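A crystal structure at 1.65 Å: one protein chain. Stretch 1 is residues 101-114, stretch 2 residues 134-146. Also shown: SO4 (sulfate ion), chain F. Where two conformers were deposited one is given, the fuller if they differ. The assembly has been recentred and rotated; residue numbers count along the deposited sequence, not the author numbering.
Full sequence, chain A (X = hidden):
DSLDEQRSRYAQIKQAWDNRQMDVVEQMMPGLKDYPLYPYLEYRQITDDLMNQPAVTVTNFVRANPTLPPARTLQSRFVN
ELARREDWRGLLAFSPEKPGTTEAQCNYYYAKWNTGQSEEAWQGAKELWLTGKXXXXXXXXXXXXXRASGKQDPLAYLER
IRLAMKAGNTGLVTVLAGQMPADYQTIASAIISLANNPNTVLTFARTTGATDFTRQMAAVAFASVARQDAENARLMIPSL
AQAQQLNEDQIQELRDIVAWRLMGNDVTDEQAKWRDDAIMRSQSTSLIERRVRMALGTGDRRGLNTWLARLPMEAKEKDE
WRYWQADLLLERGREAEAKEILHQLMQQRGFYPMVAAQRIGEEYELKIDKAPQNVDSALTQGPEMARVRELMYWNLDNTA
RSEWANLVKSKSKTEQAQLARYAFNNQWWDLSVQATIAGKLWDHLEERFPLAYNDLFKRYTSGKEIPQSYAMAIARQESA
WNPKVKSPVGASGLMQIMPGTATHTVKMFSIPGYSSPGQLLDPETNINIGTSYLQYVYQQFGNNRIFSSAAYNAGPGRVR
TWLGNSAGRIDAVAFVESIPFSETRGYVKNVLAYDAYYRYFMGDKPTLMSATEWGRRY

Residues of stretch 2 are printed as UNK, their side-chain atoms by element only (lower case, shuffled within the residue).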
# COMPACT_ATOMS: atom_id res chain seq x y z
N THR A 101 -11.71 -17.21 -1.20
CA THR A 101 -10.81 -16.87 -0.10
C THR A 101 -9.94 -18.03 0.31
O THR A 101 -10.29 -19.19 0.09
CB THR A 101 -11.58 -16.39 1.13
OG1 THR A 101 -12.35 -17.47 1.68
CG2 THR A 101 -12.52 -15.26 0.75
N THR A 102 -8.81 -17.72 0.94
CA THR A 102 -7.91 -18.77 1.39
C THR A 102 -8.58 -19.67 2.40
O THR A 102 -8.48 -20.90 2.29
CB THR A 102 -6.63 -18.19 2.01
OG1 THR A 102 -6.03 -17.31 1.06
CG2 THR A 102 -5.65 -19.30 2.33
N GLU A 103 -9.32 -19.08 3.34
CA GLU A 103 -10.01 -19.87 4.37
C GLU A 103 -11.00 -20.84 3.73
O GLU A 103 -11.01 -22.03 4.07
CB GLU A 103 -10.72 -18.97 5.39
CG GLU A 103 -11.34 -19.76 6.53
CD GLU A 103 -12.07 -18.88 7.54
OE1 GLU A 103 -12.01 -17.63 7.42
OE2 GLU A 103 -12.71 -19.45 8.44
N ALA A 104 -11.79 -20.35 2.77
CA ALA A 104 -12.75 -21.20 2.07
C ALA A 104 -12.02 -22.29 1.27
O ALA A 104 -12.51 -23.42 1.17
CB ALA A 104 -13.65 -20.36 1.13
N GLN A 105 -10.85 -21.98 0.71
CA GLN A 105 -10.08 -22.97 -0.05
C GLN A 105 -9.59 -24.08 0.87
O GLN A 105 -9.62 -25.26 0.49
CB GLN A 105 -8.92 -22.30 -0.78
CG GLN A 105 -9.39 -21.41 -1.93
CD GLN A 105 -8.29 -20.49 -2.45
OE1 GLN A 105 -7.13 -20.60 -2.04
NE2 GLN A 105 -8.65 -19.60 -3.36
N CYS A 106 -9.15 -23.71 2.07
CA CYS A 106 -8.69 -24.68 3.06
C CYS A 106 -9.84 -25.66 3.34
O CYS A 106 -9.65 -26.87 3.38
CB CYS A 106 -8.34 -24.01 4.38
SG CYS A 106 -6.93 -22.84 4.34
N ASN A 107 -11.04 -25.12 3.50
CA ASN A 107 -12.20 -25.95 3.79
C ASN A 107 -12.65 -26.80 2.59
O ASN A 107 -13.07 -27.95 2.75
CB ASN A 107 -13.34 -25.09 4.33
CG ASN A 107 -13.10 -24.67 5.77
OD1 ASN A 107 -12.65 -25.47 6.59
ND2 ASN A 107 -13.42 -23.42 6.09
N TYR A 108 -12.50 -26.23 1.39
CA TYR A 108 -12.85 -26.92 0.15
C TYR A 108 -11.98 -28.17 -0.01
O TYR A 108 -12.50 -29.27 -0.30
CB TYR A 108 -12.63 -25.97 -1.03
CG TYR A 108 -12.79 -26.58 -2.41
CD1 TYR A 108 -14.06 -26.66 -3.01
CD2 TYR A 108 -11.69 -27.05 -3.13
CE1 TYR A 108 -14.22 -27.17 -4.30
CE2 TYR A 108 -11.84 -27.57 -4.43
CZ TYR A 108 -13.10 -27.62 -5.01
OH TYR A 108 -13.24 -28.09 -6.30
N TYR A 109 -10.67 -28.02 0.17
CA TYR A 109 -9.78 -29.18 0.05
C TYR A 109 -9.96 -30.19 1.17
O TYR A 109 -9.85 -31.39 0.92
CB TYR A 109 -8.34 -28.74 -0.15
CG TYR A 109 -8.19 -28.14 -1.52
CD1 TYR A 109 -8.38 -28.92 -2.66
CD2 TYR A 109 -7.93 -26.78 -1.68
CE1 TYR A 109 -8.32 -28.38 -3.92
CE2 TYR A 109 -7.87 -26.21 -2.96
CZ TYR A 109 -8.06 -27.03 -4.07
OH TYR A 109 -7.99 -26.50 -5.33
N TYR A 110 -10.30 -29.74 2.37
CA TYR A 110 -10.55 -30.69 3.46
C TYR A 110 -11.84 -31.45 3.11
O TYR A 110 -11.95 -32.66 3.35
CB TYR A 110 -10.70 -29.97 4.80
CG TYR A 110 -10.75 -30.91 5.99
CD1 TYR A 110 -9.61 -31.61 6.41
CD2 TYR A 110 -11.93 -31.08 6.70
CE1 TYR A 110 -9.65 -32.44 7.52
CE2 TYR A 110 -11.99 -31.92 7.82
CZ TYR A 110 -10.84 -32.59 8.22
OH TYR A 110 -10.90 -33.41 9.34
N ALA A 111 -12.81 -30.76 2.49
CA ALA A 111 -14.06 -31.42 2.07
C ALA A 111 -13.74 -32.49 1.01
O ALA A 111 -14.38 -33.55 0.99
CB ALA A 111 -15.05 -30.41 1.52
N LYS A 112 -12.80 -32.19 0.12
CA LYS A 112 -12.38 -33.14 -0.91
C LYS A 112 -11.81 -34.40 -0.25
O LYS A 112 -12.18 -35.51 -0.63
CB LYS A 112 -11.34 -32.49 -1.84
CG LYS A 112 -11.94 -31.52 -2.85
CD LYS A 112 -12.62 -32.26 -4.00
CE LYS A 112 -13.26 -31.30 -5.01
NZ LYS A 112 -13.67 -32.03 -6.26
N TRP A 113 -10.96 -34.24 0.76
CA TRP A 113 -10.40 -35.40 1.46
C TRP A 113 -11.51 -36.23 2.12
O TRP A 113 -11.51 -37.47 2.04
CB TRP A 113 -9.40 -34.95 2.53
CG TRP A 113 -8.94 -36.08 3.41
CD1 TRP A 113 -8.09 -37.10 3.07
CD2 TRP A 113 -9.34 -36.33 4.76
NE1 TRP A 113 -7.93 -37.95 4.13
CE2 TRP A 113 -8.68 -37.50 5.18
CE3 TRP A 113 -10.18 -35.67 5.66
CZ2 TRP A 113 -8.85 -38.04 6.48
CZ3 TRP A 113 -10.35 -36.19 6.94
CH2 TRP A 113 -9.68 -37.37 7.34
N ASN A 114 -12.44 -35.54 2.78
CA ASN A 114 -13.55 -36.20 3.48
C ASN A 114 -14.50 -36.96 2.57
O ASN A 114 -15.24 -37.82 3.03
CB ASN A 114 -14.36 -35.17 4.27
CG ASN A 114 -13.91 -35.07 5.71
OD1 ASN A 114 -14.19 -35.95 6.52
ND2 ASN A 114 -13.22 -33.98 6.03
N UNK A 134 1.44 -17.00 7.55
CA UNK A 134 0.62 -17.85 8.40
C UNK A 134 -0.75 -17.90 7.72
O UNK A 134 -1.32 -16.85 7.41
o UNK A 134 1.70 -17.40 10.52
c UNK A 134 0.48 -17.26 9.80
N UNK A 135 -1.22 -19.11 7.45
CA UNK A 135 -2.50 -19.34 6.78
C UNK A 135 -3.67 -19.46 7.77
O UNK A 135 -3.46 -19.56 8.98
n UNK A 135 -1.99 -20.15 2.40
c UNK A 135 -1.99 -19.60 3.61
o UNK A 135 -2.45 -18.48 3.82
c UNK A 135 -1.42 -20.46 4.74
c UNK A 135 -2.38 -20.60 5.91
N UNK A 136 -4.93 -19.44 7.27
CA UNK A 136 -6.08 -19.55 8.18
C UNK A 136 -6.02 -20.80 9.07
O UNK A 136 -5.50 -21.84 8.67
c UNK A 136 -6.83 -18.76 6.06
c UNK A 136 -7.28 -19.61 7.22
c UNK A 136 -5.36 -19.19 5.89
N UNK A 137 -6.59 -20.68 10.27
CA UNK A 137 -6.64 -21.79 11.22
C UNK A 137 -7.35 -22.97 10.56
O UNK A 137 -7.04 -24.12 10.86
n UNK A 137 -6.34 -23.02 13.96
c UNK A 137 -7.36 -21.35 12.51
c UNK A 137 -7.47 -22.46 13.54
o UNK A 137 -8.57 -22.82 13.94
N UNK A 138 -8.26 -22.68 9.63
CA UNK A 138 -9.00 -23.71 8.89
C UNK A 138 -8.09 -24.69 8.13
O UNK A 138 -8.47 -25.83 7.86
c UNK A 138 -10.00 -23.07 7.92
N UNK A 139 -6.91 -24.22 7.73
CA UNK A 139 -5.98 -25.07 6.99
C UNK A 139 -5.24 -26.07 7.87
O UNK A 139 -4.69 -27.05 7.36
s UNK A 139 -5.31 -24.08 4.42
c UNK A 139 -4.95 -24.22 6.21
N UNK A 140 -5.23 -25.84 9.18
CA UNK A 140 -4.51 -26.76 10.07
C UNK A 140 -4.97 -28.21 9.95
O UNK A 140 -4.13 -29.12 9.80
c UNK A 140 -4.58 -26.27 11.52
c UNK A 140 -3.81 -24.95 11.73
o UNK A 140 -4.06 -24.29 12.75
o UNK A 140 -2.95 -24.60 10.89
N UNK A 141 -6.28 -28.43 9.95
CA UNK A 141 -6.80 -29.80 9.83
C UNK A 141 -6.42 -30.43 8.47
O UNK A 141 -6.17 -31.64 8.38
c UNK A 141 -10.62 -28.95 9.47
c UNK A 141 -9.13 -28.93 9.08
n UNK A 141 -11.12 -26.66 8.63
c UNK A 141 -8.32 -29.81 10.04
c UNK A 141 -11.47 -28.10 8.52
N UNK A 142 -6.36 -29.60 7.43
CA UNK A 142 -6.00 -30.05 6.09
C UNK A 142 -4.52 -30.43 6.03
O UNK A 142 -4.18 -31.48 5.49
c UNK A 142 -5.83 -29.27 3.61
c UNK A 142 -6.56 -30.50 3.01
c UNK A 142 -6.29 -28.96 5.05
c UNK A 142 -6.04 -28.03 2.74
N UNK A 143 -3.65 -29.58 6.57
CA UNK A 143 -2.22 -29.86 6.57
C UNK A 143 -1.94 -31.10 7.41
O UNK A 143 -1.02 -31.86 7.11
c UNK A 143 -1.60 -25.08 4.70
c UNK A 143 -1.39 -24.99 6.08
c UNK A 143 -1.51 -27.41 6.28
c UNK A 143 -1.78 -26.35 4.10
c UNK A 143 -1.73 -27.50 4.90
c UNK A 143 -1.34 -26.15 6.86
c UNK A 143 -1.43 -28.65 7.13
N UNK A 144 -2.71 -31.29 8.48
CA UNK A 144 -2.57 -32.44 9.37
C UNK A 144 -2.89 -33.75 8.66
O UNK A 144 -2.08 -34.69 8.70
o UNK A 144 -3.25 -33.34 11.51
c UNK A 144 -3.47 -32.28 10.60
N UNK A 145 -4.04 -33.84 7.99
CA UNK A 145 -4.39 -35.08 7.29
C UNK A 145 -3.47 -35.32 6.09
O UNK A 145 -3.16 -36.47 5.76
c UNK A 145 -6.29 -34.04 5.91
c UNK A 145 -6.79 -35.15 8.12
c UNK A 145 -5.90 -35.17 6.87
N UNK A 146 -3.02 -34.24 5.46
CA UNK A 146 -2.12 -34.32 4.31
C UNK A 146 -0.83 -35.01 4.75
O UNK A 146 -0.38 -35.96 4.11
c UNK A 146 1.87 -31.25 0.78
c UNK A 146 2.11 -30.08 1.46
c UNK A 146 -1.82 -32.92 3.77
c UNK A 146 1.39 -29.74 2.62
c UNK A 146 0.87 -32.09 1.29
c UNK A 146 0.12 -31.77 2.45
c UNK A 146 -0.81 -32.84 2.66
c UNK A 146 0.40 -30.57 3.12
n UNK A 146 0.41 -33.30 0.82
c UNK A 146 -0.59 -33.74 1.65
S SO4 F . -5.85 -41.23 2.77
O1 SO4 F . -4.50 -41.71 3.11
O2 SO4 F . -6.13 -40.02 3.58
O3 SO4 F . -5.91 -40.93 1.32
O4 SO4 F . -6.85 -42.27 3.09

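Position 134 carries one carbon and then one oxygen, out of reach of stretch 1; a lone hydroxyl on an unbranched carbon is serine, S134. Position 135 has three carbons, the third bearing an oxygen and a nitrogen, and that oxygen lies 3.6 Å from T102 CG2: an amide on a two-carbon arm, Q135, with OE1 as the touching atom. At 136 three carbons close a ring onto the backbone nitrogen, which only proline does. P136 points toward stretch 1, with CG 3.7 Å from E103 N and CD 3.6 Å from T102 CG2, so its ring packs on the first turn of the helix.

Position 137 has two carbons, the second with one oxygen and one nitrogen, and makes no contact with stretch 1: N137. Position 138 has a single carbon, hence alanine; A138 CB packs 4.0 Å from C106 CB and 3.8 Å from E103 CG. At 139 one carbon is followed by a sulfur 2.0 Å from C106 SG, a covalent distance. This is C139, its SG closing a disulfide with a chi3 of -92°, near the relaxed value.

Position 140 has two carbons, the second carrying two oxygens, and points away: aspartate, D140, whose OD2 accepts a weak hydrogen bond from N137 ND2. Position 141 is four carbons in a row ending in nitrogen, 2.8 Å from N107 OD1: lysine. K141 NZ donates to that oxygen and, at 2.9 Å, to A138 O, while CD sits over the face of the Y110 ring, a CH-pi contact.

Position 142 has four carbons forked at the second, one fork tip 3.8 Å from both Y109 CB and C106 O: leucine, L142, the tip being CD2. Position 143, one carbon and a six-carbon ring, is phenylalanine, F143, without contact here. Position 144, one carbon and one oxygen, is S144, also free. At 145 one carbon carries two more, one of them over the W113 six-membered ring and at the Y110 edge: V145, through CG1. Position 146 has one carbon, then fused five- and six-membered rings holding eight carbons and one nitrogen, without contact to stretch 1: W146.

The helices run 36° from parallel, 8.3 Å apart at closest approach. Read as rules: a covalent pin, C106 to C139, with A138 packed beside it; apolar L142 and V145 against tyrosines and W113 farther along; and a lysine, K141, whose aliphatic chain covers the Y110 face while its NZ donates to N107 OD1 and A138 O. W113 NE1 donates to SO4 O2 at 2.8 Å at the ring edge, while V145 CG1 lies over a face.

Stretch 2 134-146: SQPNACDKLFSVW
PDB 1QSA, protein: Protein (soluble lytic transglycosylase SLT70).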